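Local coordinates for protein arylmalonate decarboxylase (Bordetella bronchiseptica, PDB 3IXM) that catalyses the decarboxylation of 2-aryl-2-methylmalonate to 2-arylpropionate, with uptake of a proton and release of carbon dioxide, at residues L167-V172 / E201-V206; V43-Y48 / T75-Y80. The protein carries 1 engineered substitution. One frame throughout, in Å; residues are numbered along the deposited sequence.

Interaction 1: residues L167-V172 / E201-V206; sequences LVDLCV and ERRLGV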
ATOM      1  N   LEU A 167      14.776   3.963   7.336  1.00 12.03           N
ATOM      2  CA  LEU A 167      14.031   3.670   6.098  1.00 13.03           C
ATOM      3  C   LEU A 167      14.765   4.244   4.887  1.00 13.18           C
ATOM      4  O   LEU A 167      14.772   3.650   3.811  1.00 12.02           O
ATOM      5  CB  LEU A 167      12.606   4.206   6.171  1.00 12.84           C
ATOM      6  CG  LEU A 167      11.708   3.522   7.242  1.00 12.96           C
ATOM      7  CD1 LEU A 167      10.440   4.295   7.444  1.00 15.99           C
ATOM      8  CD2 LEU A 167      11.401   2.015   6.976  1.00 16.24           C
ATOM      9  N   VAL A 168      15.417   5.392   5.074  1.00 13.80           N
ATOM     10  CA  VAL A 168      16.225   5.944   3.995  1.00 13.53           C
ATOM     11  C   VAL A 168      17.399   5.006   3.681  1.00 13.63           C
ATOM     12  O   VAL A 168      17.673   4.729   2.510  1.00 13.89           O
ATOM     13  CB  VAL A 168      16.776   7.361   4.378  1.00 13.44           C
ATOM     14  CG1 VAL A 168      17.789   7.821   3.330  1.00 15.97           C
ATOM     15  CG2 VAL A 168      15.608   8.373   4.458  1.00 13.43           C
ATOM     16  N   ASP A 169      18.103   4.557   4.724  1.00 14.44           N
ATOM     17  CA  ASP A 169      19.236   3.672   4.553  1.00 15.54           C
ATOM     18  C   ASP A 169      18.789   2.375   3.893  1.00 14.77           C
ATOM     19  O   ASP A 169      19.486   1.847   3.003  1.00 13.79           O
ATOM     20  CB  ASP A 169      19.910   3.370   5.896  1.00 16.60           C
ATOM     21  CG  ASP A 169      20.641   4.599   6.470  1.00 23.13           C
ATOM     22  OD1 ASP A 169      20.998   4.562   7.669  1.00 30.54           O
ATOM     23  OD2 ASP A 169      20.813   5.591   5.712  1.00 28.19           O
ATOM     24  N   LEU A 170      17.650   1.858   4.350  1.00 13.59           N
ATOM     25  CA  LEU A 170      17.055   0.688   3.705  1.00 13.64           C
ATOM     26  C   LEU A 170      16.901   0.870   2.163  1.00 13.41           C
ATOM     27  O   LEU A 170      17.248  -0.020   1.362  1.00 13.22           O
ATOM     28  CB  LEU A 170      15.706   0.349   4.364  1.00 12.85           C
ATOM     29  CG  LEU A 170      15.083  -0.926   3.773  1.00 14.56           C
ATOM     30  CD1 LEU A 170      15.839  -2.162   4.329  1.00 14.77           C
ATOM     31  CD2 LEU A 170      13.624  -0.948   4.138  1.00 10.08           C
ATOM     32  N   CYS A 171      16.344   2.004   1.744  1.00 13.59           N
ATOM     33  CA  CYS A 171      16.131   2.233   0.309  1.00 15.36           C
ATOM     34  C   CYS A 171      17.458   2.402  -0.449  1.00 16.08           C
ATOM     35  O   CYS A 171      17.600   1.967  -1.613  1.00 14.99           O
ATOM     36  CB  CYS A 171      15.230   3.449   0.082  1.00 15.03           C
ATOM     37  SG  CYS A 171      13.540   3.241   0.635  1.00 16.16           S
ATOM     38  N   VAL A 172      18.433   3.021   0.197  1.00 16.35           N
ATOM     39  CA  VAL A 172      19.726   3.229  -0.451  1.00 17.28           C
ATOM     40  C   VAL A 172      20.395   1.876  -0.663  1.00 18.46           C
ATOM     41  O   VAL A 172      20.929   1.612  -1.731  1.00 17.19           O
ATOM     42  CB  VAL A 172      20.613   4.174   0.375  1.00 18.55           C
ATOM     43  CG1 VAL A 172      22.060   4.195  -0.171  1.00 20.56           C
ATOM     44  CG2 VAL A 172      19.969   5.601   0.420  1.00 19.81           C
ATOM     45  N   GLU A 201      14.555  10.168  -2.644  1.00 23.74           N
ATOM     46  CA  GLU A 201      14.528  10.665  -4.028  1.00 25.79           C
ATOM     47  C   GLU A 201      15.659  11.686  -4.289  1.00 27.17           C
ATOM     48  O   GLU A 201      16.231  11.718  -5.379  1.00 27.27           O
ATOM     49  CB  GLU A 201      13.168  11.270  -4.349  1.00 25.87           C
ATOM     50  CG  GLU A 201      12.087  10.207  -4.523  1.00 27.20           C
ATOM     51  CD  GLU A 201      10.741  10.777  -4.914  1.00 29.93           C
ATOM     52  OE1 GLU A 201      10.522  12.005  -4.764  1.00 28.40           O
ATOM     53  OE2 GLU A 201       9.898   9.978  -5.369  1.00 28.60           O
ATOM     54  N   ARG A 202      15.936  12.515  -3.285  1.00 27.41           N
ATOM     55  CA  ARG A 202      17.048  13.464  -3.301  1.00 29.96           C
ATOM     56  C   ARG A 202      18.406  12.748  -3.365  1.00 29.59           C
ATOM     57  O   ARG A 202      19.243  13.043  -4.242  1.00 30.09           O
ATOM     58  CB  ARG A 202      16.975  14.364  -2.060  1.00 29.58           C
ATOM     59  CG  ARG A 202      17.802  15.635  -2.185  1.00 33.25           C
ATOM     60  CD  ARG A 202      17.799  16.447  -0.905  1.00 33.31           C
ATOM     61  NE  ARG A 202      18.381  15.722   0.223  1.00 38.75           N
ATOM     62  CZ  ARG A 202      19.682  15.472   0.399  1.00 40.25           C
ATOM     63  NH1 ARG A 202      20.595  15.888  -0.483  1.00 41.76           N
ATOM     64  NH2 ARG A 202      20.072  14.798   1.479  1.00 39.81           N
ATOM     65  N   ARG A 203      18.614  11.811  -2.445  1.00 28.01           N
ATOM     66  CA  ARG A 203      19.878  11.093  -2.352  1.00 27.87           C
ATOM     67  C   ARG A 203      20.145  10.209  -3.569  1.00 27.25           C
ATOM     68  O   ARG A 203      21.304  10.051  -3.962  1.00 27.51           O
ATOM     69  CB  ARG A 203      19.932  10.254  -1.088  1.00 28.39           C
ATOM     70  CG  ARG A 203      20.017  11.102   0.195  1.00 30.92           C
ATOM     71  CD  ARG A 203      20.402  10.273   1.406  1.00 34.72           C
ATOM     72  NE  ARG A 203      21.551   9.406   1.131  1.00 36.76           N
ATOM     73  CZ  ARG A 203      22.104   8.584   2.017  1.00 36.53           C
ATOM     74  NH1 ARG A 203      21.619   8.498   3.236  1.00 36.32           N
ATOM     75  NH2 ARG A 203      23.142   7.833   1.674  1.00 38.73           N
ATOM     76  N   LEU A 204      19.087   9.644  -4.162  1.00 25.03           N
ATOM     77  CA  LEU A 204      19.262   8.706  -5.267  1.00 24.13           C
ATOM     78  C   LEU A 204      18.896   9.174  -6.659  1.00 24.11           C
ATOM     79  O   LEU A 204      19.393   8.607  -7.620  1.00 24.52           O
ATOM     80  CB  LEU A 204      18.543   7.392  -4.991  1.00 23.62           C
ATOM     81  CG  LEU A 204      19.052   6.663  -3.750  1.00 24.38           C
ATOM     82  CD1 LEU A 204      18.136   5.469  -3.523  1.00 23.91           C
ATOM     83  CD2 LEU A 204      20.518   6.223  -3.933  1.00 23.90           C
ATOM     84  N   GLY A 205      18.035  10.170  -6.775  1.00 23.81           N
ATOM     85  CA  GLY A 205      17.572  10.645  -8.088  1.00 24.85           C
ATOM     86  C   GLY A 205      16.683   9.663  -8.824  1.00 25.65           C
ATOM     87  O   GLY A 205      16.675   9.568 -10.074  1.00 25.99           O
ATOM     88  N   VAL A 206      15.911   8.915  -8.048  1.00 24.71           N
ATOM     89  CA  VAL A 206      15.060   7.891  -8.586  1.00 24.28           C
ATOM     90  C   VAL A 206      13.758   7.946  -7.736  1.00 23.87           C
ATOM     91  O   VAL A 206      13.848   8.121  -6.523  1.00 23.57           O
ATOM     92  CB  VAL A 206      15.849   6.562  -8.497  1.00 25.88           C
ATOM     93  CG1 VAL A 206      15.283   5.600  -7.495  1.00 23.29           C
ATOM     94  CG2 VAL A 206      16.189   5.964  -9.856  1.00 24.66           C
TER
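R203 lays one face of its guanidinium against V172. This joins two neighbouring helices of an alpha/beta fold, 164-177 and 196-204. They lead into and out of strand 183-187 of a parallel sheet, so the contact links two successive beta-alpha-beta crossovers. The two side chains meet at about a right angle. The CG2 methyl of V172 stands over the centre of the flat group, 4.0 Å from R203 CZ. The R203 chain bends at its third torsion (chi3 48°). The bend sets the guanidinium beside V168 and V172.

V168, one turn earlier, meets the same arginine from an oblique direction. Its CG1 is 3.9 Å from R203 NH1 and also lies close to CD. D169 leaves its backbone pointing away from helix 196-204, but its carboxylate swings back. OD2 then comes to 3.9 Å from R203 NH1. This is a long salt bridge. The carboxylate and guanidinium planes are 79° apart, so the two charged groups do not face each other as a flat pair. All three partners lie on the same side of the guanidinium plane.

L204 makes the inner part of the contact. Its CD1 reaches the backbone of the other helix, 4.1 Å from V172 CA, and lies 4.4 Å from V172 CG2. C171 and L204 both touch I184 on the strand beneath, and F175, further along helix 164-177, also touches L204. After L204 the chain leaves the helix at G205, which has a positive phi of 69°. G205 N still bonds back to E201 O, at 2.8 Å. Across the helices, the L204 CD1 methyl ends 4.0 Å from the carbonyl oxygen of C171.

Interaction 2: residues V43-Y48 / T75-Y80; sequences VTPEGY and TSLSFY. With SO4 (sulfate ion), chain B.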
ATOM      1  N   VAL A  43      -2.462 -11.185   7.770  1.00 33.43           N
ATOM      2  CA  VAL A  43      -2.651 -10.344   6.573  1.00 32.38           C
ATOM      3  C   VAL A  43      -2.421 -11.178   5.297  1.00 31.33           C
ATOM      4  O   VAL A  43      -2.501 -10.690   4.174  1.00 30.42           O
ATOM      5  CB  VAL A  43      -1.766  -9.081   6.611  1.00 31.79           C
ATOM      6  CG1 VAL A  43      -1.875  -8.357   5.321  1.00 34.30           C
ATOM      7  CG2 VAL A  43      -2.229  -8.163   7.733  1.00 31.70           C
ATOM      8  N   THR A  44      -2.115 -12.448   5.505  1.00 30.83           N
ATOM      9  CA  THR A  44      -1.908 -13.400   4.428  1.00 31.20           C
ATOM     10  C   THR A  44      -2.647 -14.675   4.873  1.00 32.32           C
ATOM     11  O   THR A  44      -2.021 -15.713   5.125  1.00 32.13           O
ATOM     12  CB  THR A  44      -0.382 -13.684   4.197  1.00 30.88           C
ATOM     13  OG1 THR A  44       0.218 -13.971   5.452  1.00 29.13           O
ATOM     14  CG2 THR A  44       0.357 -12.473   3.554  1.00 30.37           C
ATOM     15  N   PRO A  45      -3.992 -14.599   4.976  1.00 33.06           N
ATOM     16  CA  PRO A  45      -4.719 -15.739   5.542  1.00 34.20           C
ATOM     17  C   PRO A  45      -4.953 -16.893   4.573  1.00 35.54           C
ATOM     18  O   PRO A  45      -4.893 -16.724   3.342  1.00 34.51           O
ATOM     19  CB  PRO A  45      -6.075 -15.140   5.985  1.00 34.46           C
ATOM     20  CG  PRO A  45      -6.162 -13.761   5.346  1.00 33.68           C
ATOM     21  CD  PRO A  45      -4.893 -13.504   4.562  1.00 33.14           C
ATOM     22  N   GLU A  46      -5.186 -18.075   5.152  1.00 37.33           N
ATOM     23  CA  GLU A  46      -5.823 -19.168   4.435  1.00 39.34           C
ATOM     24  C   GLU A  46      -7.331 -18.932   4.350  1.00 39.87           C
ATOM     25  O   GLU A  46      -7.922 -18.283   5.222  1.00 41.16           O
ATOM     26  CB  GLU A  46      -5.551 -20.483   5.144  1.00 39.83           C
ATOM     27  CG  GLU A  46      -4.412 -21.250   4.542  1.00 41.47           C
ATOM     28  CD  GLU A  46      -3.773 -22.158   5.553  1.00 45.45           C
ATOM     29  OE1 GLU A  46      -3.175 -21.616   6.516  1.00 46.51           O
ATOM     30  OE2 GLU A  46      -3.885 -23.399   5.388  1.00 44.56           O
ATOM     31  N   GLY A  47      -7.954 -19.468   3.309  1.00 40.48           N
ATOM     32  CA  GLY A  47      -9.396 -19.374   3.158  1.00 40.61           C
ATOM     33  C   GLY A  47      -9.791 -18.388   2.071  1.00 41.21           C
ATOM     34  O   GLY A  47     -10.412 -17.364   2.354  1.00 41.30           O
ATOM     35  N   TYR A  48      -9.430 -18.707   0.831  1.00 40.91           N
ATOM     36  CA  TYR A  48      -9.753 -17.895  -0.341  1.00 41.05           C
ATOM     37  C   TYR A  48     -11.170 -17.308  -0.242  1.00 40.69           C
ATOM     38  O   TYR A  48     -11.337 -16.076  -0.260  1.00 39.79           O
ATOM     39  CB  TYR A  48      -9.585 -18.746  -1.606  1.00 41.33           C
ATOM     40  CG  TYR A  48      -9.770 -18.028  -2.925  1.00 43.17           C
ATOM     41  CD1 TYR A  48      -8.669 -17.740  -3.745  1.00 43.60           C
ATOM     42  CD2 TYR A  48     -11.047 -17.662  -3.384  1.00 43.12           C
ATOM     43  CE1 TYR A  48      -8.835 -17.098  -4.973  1.00 43.60           C
ATOM     44  CE2 TYR A  48     -11.212 -17.005  -4.613  1.00 43.53           C
ATOM     45  CZ  TYR A  48     -10.101 -16.728  -5.392  1.00 42.77           C
ATOM     46  OH  TYR A  48     -10.252 -16.088  -6.605  1.00 44.95           O
ATOM     47  N   THR A  75      -1.548  -4.060   1.748  1.00 17.64           N
ATOM     48  CA  THR A  75      -0.783  -4.496   0.579  1.00 19.05           C
ATOM     49  C   THR A  75      -0.695  -6.042   0.513  1.00 18.39           C
ATOM     50  O   THR A  75      -1.129  -6.620  -0.479  1.00 17.67           O
ATOM     51  CB  THR A  75       0.620  -3.851   0.558  1.00 19.51           C
ATOM     52  OG1 THR A  75       0.529  -2.590   1.219  1.00 21.08           O
ATOM     53  CG2 THR A  75       1.092  -3.606  -0.889  1.00 21.64           C
ATOM     54  N   SER A  76      -0.147  -6.687   1.558  1.00 18.50           N
ATOM     55  CA  SER A  76       0.064  -8.170   1.582  1.00 17.69           C
ATOM     56  C   SER A  76      -1.198  -8.943   1.230  1.00 16.16           C
ATOM     57  O   SER A  76      -1.184  -9.829   0.401  1.00 16.00           O
ATOM     58  CB  SER A  76       0.601  -8.641   2.958  1.00 18.25           C
ATOM     59  OG  SER A  76       1.888  -8.079   3.149  1.00 21.50           O
ATOM     60  N   LEU A  77      -2.297  -8.578   1.847  1.00 15.49           N
ATOM     61  CA  LEU A  77      -3.585  -9.268   1.625  1.00 15.83           C
ATOM     62  C   LEU A  77      -4.025  -9.132   0.162  1.00 14.12           C
ATOM     63  O   LEU A  77      -4.701  -9.983  -0.376  1.00 14.65           O
ATOM     64  CB  LEU A  77      -4.637  -8.648   2.532  1.00 16.91           C
ATOM     65  CG  LEU A  77      -5.759  -9.391   3.294  1.00 24.28           C
ATOM     66  CD1 LEU A  77      -6.936  -8.397   3.551  1.00 25.54           C
ATOM     67  CD2 LEU A  77      -6.260 -10.663   2.658  1.00 24.42           C
ATOM     68  N   SER A  78      -3.655  -8.034  -0.485  1.00 13.96           N
ATOM     69  CA  SER A  78      -4.070  -7.870  -1.851  1.00 14.01           C
ATOM     70  C   SER A  78      -3.066  -8.422  -2.868  1.00 15.15           C
ATOM     71  O   SER A  78      -3.413  -8.569  -4.026  1.00 16.42           O
ATOM     72  CB  SER A  78      -4.475  -6.424  -2.133  1.00 14.04           C
ATOM     73  OG  SER A  78      -3.521  -5.476  -1.681  1.00 15.46           O
ATOM     74  N   PHE A  79      -1.841  -8.753  -2.453  1.00 15.72           N
ATOM     75  CA  PHE A  79      -0.890  -9.280  -3.432  1.00 16.44           C
ATOM     76  C   PHE A  79      -0.471 -10.726  -3.233  1.00 17.02           C
ATOM     77  O   PHE A  79       0.129 -11.307  -4.155  1.00 18.02           O
ATOM     78  CB  PHE A  79       0.358  -8.369  -3.605  1.00 16.82           C
ATOM     79  CG  PHE A  79       1.305  -8.390  -2.443  1.00 16.52           C
ATOM     80  CD1 PHE A  79       2.075  -9.537  -2.163  1.00 13.54           C
ATOM     81  CD2 PHE A  79       1.524  -7.232  -1.693  1.00 17.91           C
ATOM     82  CE1 PHE A  79       2.989  -9.540  -1.108  1.00 16.10           C
ATOM     83  CE2 PHE A  79       2.439  -7.212  -0.630  1.00 18.44           C
ATOM     84  CZ  PHE A  79       3.177  -8.357  -0.326  1.00 14.97           C
ATOM     85  N   TYR A  80      -0.775 -11.316  -2.069  1.00 16.14           N
ATOM     86  CA  TYR A  80      -0.104 -12.560  -1.704  1.00 18.54           C
ATOM     87  C   TYR A  80      -0.558 -13.743  -2.555  1.00 19.44           C
ATOM     88  O   TYR A  80       0.137 -14.744  -2.631  1.00 19.07           O
ATOM     89  CB  TYR A  80      -0.211 -12.846  -0.218  1.00 19.78           C
ATOM     90  CG  TYR A  80      -1.528 -13.388   0.260  1.00 19.84           C
ATOM     91  CD1 TYR A  80      -1.576 -14.628   0.886  1.00 19.38           C
ATOM     92  CD2 TYR A  80      -2.725 -12.657   0.127  1.00 21.54           C
ATOM     93  CE1 TYR A  80      -2.789 -15.140   1.380  1.00 21.50           C
ATOM     94  CE2 TYR A  80      -3.942 -13.178   0.600  1.00 21.30           C
ATOM     95  CZ  TYR A  80      -3.957 -14.411   1.221  1.00 20.04           C
ATOM     96  OH  TYR A  80      -5.138 -14.952   1.693  1.00 21.36           O
TER
HETATM   97  S   SO4 B6001       1.134  -4.243   4.439  1.00 34.44           S
HETATM   98  O1  SO4 B6001       2.371  -3.631   3.895  1.00 29.84           O
HETATM   99  O2  SO4 B6001       0.864  -5.576   3.891  1.00 31.02           O
HETATM  100  O3  SO4 B6001       1.334  -4.404   5.879  1.00 34.05           O
HETATM  101  O4  SO4 B6001       0.003  -3.339   4.112  1.00 31.66           O
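Y80 meets T44 and P45 with its ring and its hydroxyl. The one hydrogen bond between loop 43-48 and segment 75-80 runs from Y80 OH to P45 O. Its modelled length of 2.4 Å is very short and therefore doubtful. P45 O lies at the ring edge, near the ring plane, and also accepts a bond from R81.

The ring face makes a CH-pi contact. T44 CA sits 3.8 Å from the Y80 ring centroid and 19° off the ring normal. Y80 CG lies between the backbone N and the carbonyl carbon (chi1 77°), which directs the ring toward the loop.

Apolar contacts fill in the rest. P45 crosses both Y80 and L77 at about a right angle. Its CD is 3.6 Å from Y80 CZ and 3.7 Å from L77 CD2. V43 CG1 presses on S76 CB at 3.4 Å, a tight carbon pair. V43 also touches C74, the engineered residue just before the segment.

Polar bonds from T75 and S76 hold a sulfate ion, probably from the crystallisation liquor. T75 N donates a hydrogen bond to sulfate O4 (2.9 Å). S76 N reaches O2 at 2.8 Å with an N-H...O angle of 165°, and S76 OG grips the same oxygen, also at 2.8 Å. Y126 OH adds a further bond to the ion. These backbone N-H groups and hydroxyls form an anion-binding site. The sulfate probably marks the dioxyanion hole, which in arylmalonate decarboxylase is thought to receive a substrate carboxylate.

Overall arrangement
The two contacts lie on opposite sides of the chain's centre, with centres 28 Å apart, and share no helix or strand. Interaction 1 belongs to the half built on the sheet with strand 183-187. Interaction 2 belongs to the half whose sheet holds strands 33-37 and 69-72. Both are partly buried. Interaction 1 lies farther from the chain's centre and joins two regular helices, running from leucine and valine packing to an exposed arginine. Interaction 2 sets an irregular loop against a short helix. Its chemistry is more varied, with a prolyl ring, a tyrosine and a bound anion. Only interaction 2 has a bound sulfate beside it.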